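Local coordinates for ribosomal-protein-alanine acetyltransferase (Clostridium acetobutylicum, PDB 3DNS) that probably transfers an acetyl group to the N-terminal alanine of a ribosomal protein, as a RimJ-type member of the GNAT family, here represented by its N-terminal domain, at residues A[39-42]-A[43-46]; A[72-76]-A[77-81]; A[93-96]-A[97-101]. All blocks are in the same frame, centred on the assembly; numbering follows the deposited sequence.

Interaction 1: residues A[39-42]-A[43-46]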
loop_
_atom_site.group_PDB
_atom_site.type_symbol
_atom_site.label_atom_id
_atom_site.label_comp_id
_atom_site.label_asym_id
_atom_site.label_seq_id
_atom_site.Cartn_x
_atom_site.Cartn_y
_atom_site.Cartn_z
ATOM N N ASP A 39 0.404 22.965 -3.503
ATOM C CA ASP A 39 0.680 24.355 -3.742
ATOM C C ASP A 39 2.159 24.493 -4.101
ATOM O O ASP A 39 3.013 23.939 -3.432
ATOM C CB ASP A 39 0.310 25.178 -2.480
ATOM C CG ASP A 39 0.080 26.655 -2.747
ATOM O OD1 ASP A 39 -0.443 27.062 -3.832
ATOM O OD2 ASP A 39 0.361 27.419 -1.798
ATOM N N LEU A 40 2.439 25.244 -5.163
ATOM C CA LEU A 40 3.800 25.473 -5.634
ATOM C C LEU A 40 3.821 26.878 -6.165
ATOM O O LEU A 40 2.985 27.251 -6.997
ATOM C CB LEU A 40 4.157 24.471 -6.735
ATOM C CG LEU A 40 5.528 24.516 -7.410
ATOM C CD1 LEU A 40 6.571 24.192 -6.357
ATOM C CD2 LEU A 40 5.645 23.567 -8.657
ATOM N N ASN A 41 4.786 27.648 -5.710
ATOM C CA ASN A 41 4.887 29.052 -6.111
ATOM C C ASN A 41 6.347 29.408 -6.183
ATOM O O ASN A 41 7.076 29.498 -5.149
ATOM C CB ASN A 41 4.188 29.947 -5.067
ATOM C CG ASN A 41 3.998 31.355 -5.538
ATOM O OD1 ASN A 41 4.944 32.043 -5.908
ATOM N ND2 ASN A 41 2.775 31.802 -5.510
ATOM N N LYS A 42 6.780 29.626 -7.406
ATOM C CA LYS A 42 8.168 29.915 -7.662
ATOM C C LYS A 42 8.565 31.290 -7.164
ATOM O O LYS A 42 9.673 31.465 -6.698
ATOM C CB LYS A 42 8.441 29.712 -9.148
ATOM C CG LYS A 42 8.340 28.248 -9.504
ATOM C CD LYS A 42 8.217 28.031 -10.984
ATOM C CE LYS A 42 9.505 28.315 -11.757
ATOM N NZ LYS A 42 9.501 27.771 -13.142
ATOM N N ASP A 43 7.685 32.286 -7.227
ATOM C CA ASP A 43 8.021 33.614 -6.647
ATOM C C ASP A 43 8.187 33.526 -5.110
ATOM O O ASP A 43 9.081 34.141 -4.523
ATOM C CB ASP A 43 6.980 34.674 -7.045
ATOM C CG ASP A 43 6.882 34.866 -8.570
ATOM O OD1 ASP A 43 7.862 34.646 -9.331
ATOM O OD2 ASP A 43 5.797 35.239 -9.014
ATOM N N ASN A 44 7.371 32.709 -4.459
ATOM C CA ASN A 44 7.534 32.513 -3.015
ATOM C C ASN A 44 8.533 31.437 -2.655
ATOM O O ASN A 44 8.841 31.221 -1.473
ATOM C CB ASN A 44 6.174 32.239 -2.372
ATOM C CG ASN A 44 5.247 33.454 -2.436
ATOM O OD1 ASN A 44 4.049 33.326 -2.576
ATOM N ND2 ASN A 44 5.811 34.618 -2.326
ATOM N N ARG A 45 9.043 30.767 -3.671
ATOM C CA ARG A 45 9.954 29.625 -3.510
ATOM C C ARG A 45 9.340 28.633 -2.511
ATOM O O ARG A 45 10.012 28.146 -1.599
ATOM C CB ARG A 45 11.382 30.093 -3.107
ATOM C CG ARG A 45 12.062 31.092 -4.087
ATOM C CD ARG A 45 13.359 31.714 -3.516
ATOM N NE ARG A 45 14.312 30.631 -3.419
ATOM C CZ ARG A 45 15.283 30.487 -2.523
ATOM N NH1 ARG A 45 15.533 31.405 -1.583
ATOM N NH2 ARG A 45 15.995 29.365 -2.555
ATOM N N PHE A 46 8.043 28.386 -2.680
ATOM C CA PHE A 46 7.218 27.687 -1.671
ATOM C C PHE A 46 6.626 26.445 -2.326
ATOM O O PHE A 46 6.143 26.502 -3.454
ATOM C CB PHE A 46 6.128 28.629 -1.146
ATOM C CG PHE A 46 5.092 27.956 -0.231
ATOM C CD1 PHE A 46 5.439 27.545 1.039
ATOM C CD2 PHE A 46 3.815 27.734 -0.665
ATOM C CE1 PHE A 46 4.558 26.909 1.867
ATOM C CE2 PHE A 46 2.894 27.099 0.158
ATOM C CZ PHE A 46 3.271 26.689 1.440
#
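N41 turns its CG away from its own backbone N (chi1 -168°), which carries the side-chain amide over the loop toward N44. There OD1 accepts a hydrogen bond from the backbone N of N44 at 2.9 Å. The donor sits above the carbonyl plane of the amide, about 40° out of it. The side chains of N41 and N44 cross at a slant, with OD1 of N44 3.6 Å from CG of N41. F46 also holds its CG opposite the backbone N (chi1 172°), and this sets its ring beside D39. OD2 of D39 comes to the ring edge of F46, near its plane, 3.2 Å from CE2. The carboxylate itself is turned steeply to the ring. The approach is probably favourable, since the C-H edge of the ring is slightly positive.

Backbone bonds close the hairpin. N of N41 binds O of F46, and N of F46 binds O of N41, both at 2.9 Å. A weak bond of 3.2 Å runs from N of R45 to O of K42. Beyond the turn, the guanidinium of R45 forms a salt bridge with D80. The ring of F46 rests on K83 and N85 of the neighbouring strand 83-89. R45, with positive phi, and F46 both face N41. This is a G1 beta bulge, closing the hairpin between strands 31-41 and 46-53.

Interaction 2: residues A[72-76]-A[77-81]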
loop_
_atom_site.group_PDB
_atom_site.type_symbol
_atom_site.label_atom_id
_atom_site.label_comp_id
_atom_site.label_asym_id
_atom_site.label_seq_id
_atom_site.Cartn_x
_atom_site.Cartn_y
_atom_site.Cartn_z
HETATM N N MSE A 72 13.285 16.040 0.082
HETATM C CA MSE A 72 13.751 17.366 0.529
HETATM C C MSE A 72 15.023 17.787 -0.206
HETATM O O MSE A 72 15.164 18.911 -0.620
HETATM C CB MSE A 72 14.054 17.390 2.060
HETATM C CG MSE A 72 12.878 17.352 3.048
HETATM SE SE MSE A 72 11.362 18.429 2.559
HETATM C CE MSE A 72 10.501 17.049 1.450
ATOM N N GLU A 73 15.960 16.869 -0.337
ATOM C CA GLU A 73 17.178 17.138 -1.087
ATOM C C GLU A 73 16.844 17.616 -2.504
ATOM O O GLU A 73 17.426 18.612 -2.990
ATOM C CB GLU A 73 18.114 15.913 -1.132
ATOM C CG GLU A 73 19.431 16.100 -2.014
ATOM C CD GLU A 73 20.483 16.963 -1.363
ATOM O OE1 GLU A 73 20.337 17.277 -0.155
ATOM O OE2 GLU A 73 21.480 17.334 -2.048
ATOM N N PHE A 74 15.918 16.911 -3.137
ATOM C CA PHE A 74 15.366 17.307 -4.446
ATOM C C PHE A 74 14.762 18.719 -4.489
ATOM O O PHE A 74 15.058 19.494 -5.375
ATOM C CB PHE A 74 14.269 16.316 -4.858
ATOM C CG PHE A 74 13.608 16.623 -6.227
ATOM C CD1 PHE A 74 14.348 16.621 -7.400
ATOM C CD2 PHE A 74 12.249 16.908 -6.308
ATOM C CE1 PHE A 74 13.731 16.891 -8.611
ATOM C CE2 PHE A 74 11.637 17.196 -7.488
ATOM C CZ PHE A 74 12.360 17.190 -8.638
ATOM N N LEU A 75 13.863 19.008 -3.563
ATOM C CA LEU A 75 13.192 20.319 -3.508
ATOM C C LEU A 75 14.117 21.481 -3.158
ATOM O O LEU A 75 14.111 22.539 -3.851
ATOM C CB LEU A 75 12.001 20.251 -2.518
ATOM C CG LEU A 75 10.759 19.372 -2.912
ATOM C CD1 LEU A 75 9.672 19.448 -1.861
ATOM C CD2 LEU A 75 10.139 19.727 -4.227
ATOM N N PHE A 76 14.899 21.301 -2.093
ATOM C CA PHE A 76 15.837 22.322 -1.618
ATOM C C PHE A 76 17.068 22.520 -2.489
ATOM O O PHE A 76 17.486 23.648 -2.654
ATOM C CB PHE A 76 16.307 22.055 -0.180
ATOM C CG PHE A 76 15.219 22.158 0.823
ATOM C CD1 PHE A 76 14.501 23.346 0.972
ATOM C CD2 PHE A 76 14.876 21.068 1.623
ATOM C CE1 PHE A 76 13.494 23.456 1.908
ATOM C CE2 PHE A 76 13.851 21.186 2.591
ATOM C CZ PHE A 76 13.155 22.353 2.719
ATOM N N LYS A 77 17.652 21.456 -3.015
ATOM C CA LYS A 77 18.953 21.565 -3.634
ATOM C C LYS A 77 18.950 21.452 -5.127
ATOM O O LYS A 77 19.880 21.906 -5.755
ATOM C CB LYS A 77 19.910 20.515 -3.074
ATOM C CG LYS A 77 19.828 20.421 -1.569
ATOM C CD LYS A 77 20.599 21.547 -0.944
ATOM C CE LYS A 77 22.034 21.210 -0.794
ATOM N NZ LYS A 77 22.589 22.243 0.117
ATOM N N SER A 78 17.904 20.834 -5.694
ATOM C CA SER A 78 17.741 20.723 -7.157
ATOM C C SER A 78 16.568 21.525 -7.695
ATOM O O SER A 78 16.390 21.550 -8.896
ATOM C CB SER A 78 17.555 19.267 -7.545
ATOM O OG SER A 78 18.693 18.545 -7.168
ATOM N N ASN A 79 15.792 22.195 -6.830
ATOM C CA ASN A 79 14.677 23.037 -7.273
ATOM C C ASN A 79 14.533 24.458 -6.692
ATOM O O ASN A 79 13.548 25.114 -6.961
ATOM C CB ASN A 79 13.342 22.311 -7.115
ATOM C CG ASN A 79 13.184 21.149 -8.073
ATOM O OD1 ASN A 79 13.625 20.041 -7.788
ATOM N ND2 ASN A 79 12.498 21.387 -9.202
ATOM N N ASP A 80 15.474 24.979 -5.939
ATOM C CA ASP A 80 15.336 26.410 -5.518
ATOM C C ASP A 80 14.141 26.716 -4.577
ATOM O O ASP A 80 13.668 27.850 -4.486
ATOM C CB ASP A 80 15.320 27.400 -6.713
ATOM C CG ASP A 80 15.739 28.888 -6.275
ATOM O OD1 ASP A 80 16.661 29.020 -5.400
ATOM O OD2 ASP A 80 15.153 29.894 -6.795
ATOM N N ILE A 81 13.709 25.716 -3.840
ATOM C CA ILE A 81 12.655 25.899 -2.848
ATOM C C ILE A 81 13.257 26.458 -1.580
ATOM O O ILE A 81 14.344 26.086 -1.201
ATOM C CB ILE A 81 11.889 24.537 -2.626
ATOM C CG1 ILE A 81 11.261 24.103 -3.969
ATOM C CG2 ILE A 81 10.817 24.623 -1.536
ATOM C CD1 ILE A 81 10.240 25.089 -4.590
HETATM O O HOH W 1 18.468 24.945 -5.648
#
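F74 and N79 meet with their flat groups steeply inclined. The phenyl ring and the side-chain amide have planes 69° apart, and the amide end lies over one face of the ring. The amide of N79 is probably turned over in the model, so which of its atoms lies over the ring is uncertain. CG of F74 is opposite the backbone N (chi1 -180°), which sends the ring outward from the helix, where the side chain of N79 folds back over it.

E73 and K77 are one turn apart. Their side chains pass each other at a slant. The carboxylate of E73 lies against the aliphatic part of K77, with OE1 3.5 Å from CG. The charged ends do not meet: NZ of K77 is 5.5 Å from OE1 of E73. E73 OE1 is instead bonded to the hydroxyl of Y131 in helix 128-132. NZ of K77 has a weak hydrogen bond to the hydroxyl of Y128.

This is the C-terminal end of helix 61-78, in the beta-alpha-beta unit that leads from strand 46-53 to strand 83-89. The last turn still carries a bond from N of K77 to O of E73, at 2.9 Å. O of L75 then takes N of I81 at 3.2 Å, and N of N79 only weakly. D80, with positive phi, turns the chain between them. A water links O of F76, O of K77 and N of D80 by weak bonds.

I81 points back toward the helix, and its CG1 lies 4.2 Å from CB of L75. L75 also packs on F49 and V84 of the sheet. F76 presents the edge of its ring to the backbone of I81, with CD1 3.5 Å from O. The same ring stacks with Y131.

Interaction 3: residues A[93-96]-A[97-101]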
loop_
_atom_site.group_PDB
_atom_site.type_symbol
_atom_site.label_atom_id
_atom_site.label_comp_id
_atom_site.label_asym_id
_atom_site.label_seq_id
_atom_site.Cartn_x
_atom_site.Cartn_y
_atom_site.Cartn_z
ATOM N N SER A 93 3.235 7.972 10.996
ATOM C CA SER A 93 4.143 8.075 12.142
ATOM C C SER A 93 4.859 9.417 12.127
ATOM O O SER A 93 5.576 9.724 11.169
ATOM C CB SER A 93 5.158 6.947 12.047
ATOM O OG SER A 93 6.125 7.055 13.063
ATOM N N THR A 94 4.664 10.221 13.171
ATOM C CA THR A 94 5.200 11.601 13.195
ATOM C C THR A 94 6.678 11.644 13.629
ATOM O O THR A 94 7.379 12.682 13.547
ATOM C CB THR A 94 4.351 12.515 14.118
ATOM O OG1 THR A 94 4.547 12.143 15.481
ATOM C CG2 THR A 94 2.872 12.402 13.805
ATOM N N GLN A 95 7.147 10.505 14.103
ATOM C CA GLN A 95 8.507 10.344 14.586
ATOM C C GLN A 95 9.558 10.701 13.529
ATOM O O GLN A 95 10.490 11.483 13.813
ATOM C CB GLN A 95 8.645 8.910 15.089
ATOM C CG GLN A 95 10.036 8.353 15.148
ATOM C CD GLN A 95 10.035 6.940 15.677
ATOM O OE1 GLN A 95 9.029 6.230 15.547
ATOM N NE2 GLN A 95 11.154 6.509 16.285
ATOM N N PRO A 96 9.411 10.168 12.294
ATOM C CA PRO A 96 10.406 10.494 11.297
ATOM C C PRO A 96 10.500 11.997 11.058
ATOM O O PRO A 96 11.578 12.514 10.854
ATOM C CB PRO A 96 9.909 9.774 10.028
ATOM C CG PRO A 96 8.991 8.719 10.507
ATOM C CD PRO A 96 8.356 9.306 11.742
ATOM N N PHE A 97 9.372 12.697 11.086
ATOM C CA PHE A 97 9.362 14.135 10.822
ATOM C C PHE A 97 10.113 14.894 11.904
ATOM O O PHE A 97 10.901 15.830 11.638
ATOM C CB PHE A 97 7.945 14.665 10.779
ATOM C CG PHE A 97 7.195 14.248 9.584
ATOM C CD1 PHE A 97 7.201 15.035 8.449
ATOM C CD2 PHE A 97 6.446 13.052 9.601
ATOM C CE1 PHE A 97 6.509 14.627 7.317
ATOM C CE2 PHE A 97 5.768 12.650 8.496
ATOM C CZ PHE A 97 5.780 13.447 7.342
ATOM N N VAL A 98 9.843 14.535 13.142
ATOM C CA VAL A 98 10.462 15.235 14.277
ATOM C C VAL A 98 11.986 14.942 14.304
ATOM O O VAL A 98 12.806 15.827 14.570
ATOM C CB VAL A 98 9.680 14.898 15.612
ATOM C CG1 VAL A 98 10.284 15.564 16.846
ATOM C CG2 VAL A 98 8.207 15.336 15.454
ATOM N N GLU A 99 12.364 13.708 14.009
ATOM C CA GLU A 99 13.782 13.335 13.996
ATOM C C GLU A 99 14.585 14.003 12.854
ATOM O O GLU A 99 15.802 14.150 12.944
ATOM C CB GLU A 99 13.902 11.804 13.926
ATOM C CG GLU A 99 13.330 11.143 15.178
ATOM C CD GLU A 99 13.344 9.620 15.143
ATOM O OE1 GLU A 99 13.519 9.038 14.051
ATOM O OE2 GLU A 99 13.175 9.008 16.220
ATOM N N LEU A 100 13.914 14.380 11.766
ATOM C CA LEU A 100 14.590 15.065 10.679
ATOM C C LEU A 100 14.596 16.589 10.895
ATOM O O LEU A 100 15.222 17.311 10.133
ATOM C CB LEU A 100 13.948 14.706 9.353
ATOM C CG LEU A 100 14.124 13.269 8.907
ATOM C CD1 LEU A 100 13.209 12.995 7.670
ATOM C CD2 LEU A 100 15.609 13.025 8.539
ATOM N N GLY A 101 13.930 17.074 11.943
ATOM C CA GLY A 101 13.927 18.489 12.223
ATOM C C GLY A 101 12.769 19.329 11.669
ATOM O O GLY A 101 12.843 20.575 11.694
#
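Q95 and E99 meet one turn apart on the short helix 95-99, which ends in a Schellman motif at G101. E99 can be followed outward. Its CB points toward the preceding turn, 3.4 Å from O of Q95. CG is set opposite its own carbonyl carbon (chi1 -64°) and comes closer still, to 3.2 Å from O of Q95. The chain beyond is extended and brings CD beside CG of Q95, at 3.5 Å. At the tip, OE2 accepts a hydrogen bond of 3.2 Å from NE2 of Q95. The bond is fairly straight, with an angle of 159° at the hydrogen. The oxygen lies in the amide plane of Q95, but NE2 approaches from above the carboxylate plane. The two planes are 78° apart. OE1, the other oxygen, forms a salt bridge with K65 of helix 61-78. The carboxylate thus has a partner at each oxygen.

Three backbone bonds of the i to i-4 kind run along the helix. N of V98 binds O of T94, N of E99 binds O of Q95, and N of L100 binds O of P96. CG of L100 also lies 3.3 Å from that last oxygen. In the Schellman ending, N of G101 reaches back to O of V98. G101 has positive phi, as the reversal at this helix end requires.

F97 turns to the protein interior. Its ring stacks with F124 and meets F102 edge-to-face. It also packs against L68 of helix 61-78 and I86 and V88 of strand 83-89. V98, next along the chain, touches F104 of strand 103-114, and its CG2 lies 3.4 Å from O of T94.

From the N terminus, interaction 1 comes first and closes the hairpin between strands 31-41 and 46-53. The chain then runs through strand 46-53 and helix 61-78 to interaction 2, which ends that helix and leads into strand 83-89. Interaction 3 follows that strand and forms the short helix before strand 103-114. The three are in series, and none nests within or crosses another. Interactions 1 and 2 touch. The R45-D80 salt bridge ties the hairpin to the helix end, and CG2 of I81 lies 3.6 Å from O of R45. Interaction 3 stands apart, its centre about 19 Å from that of interaction 2. Helix 61-78 nevertheless joins them, since residues of 93-101 pack on its earlier turns.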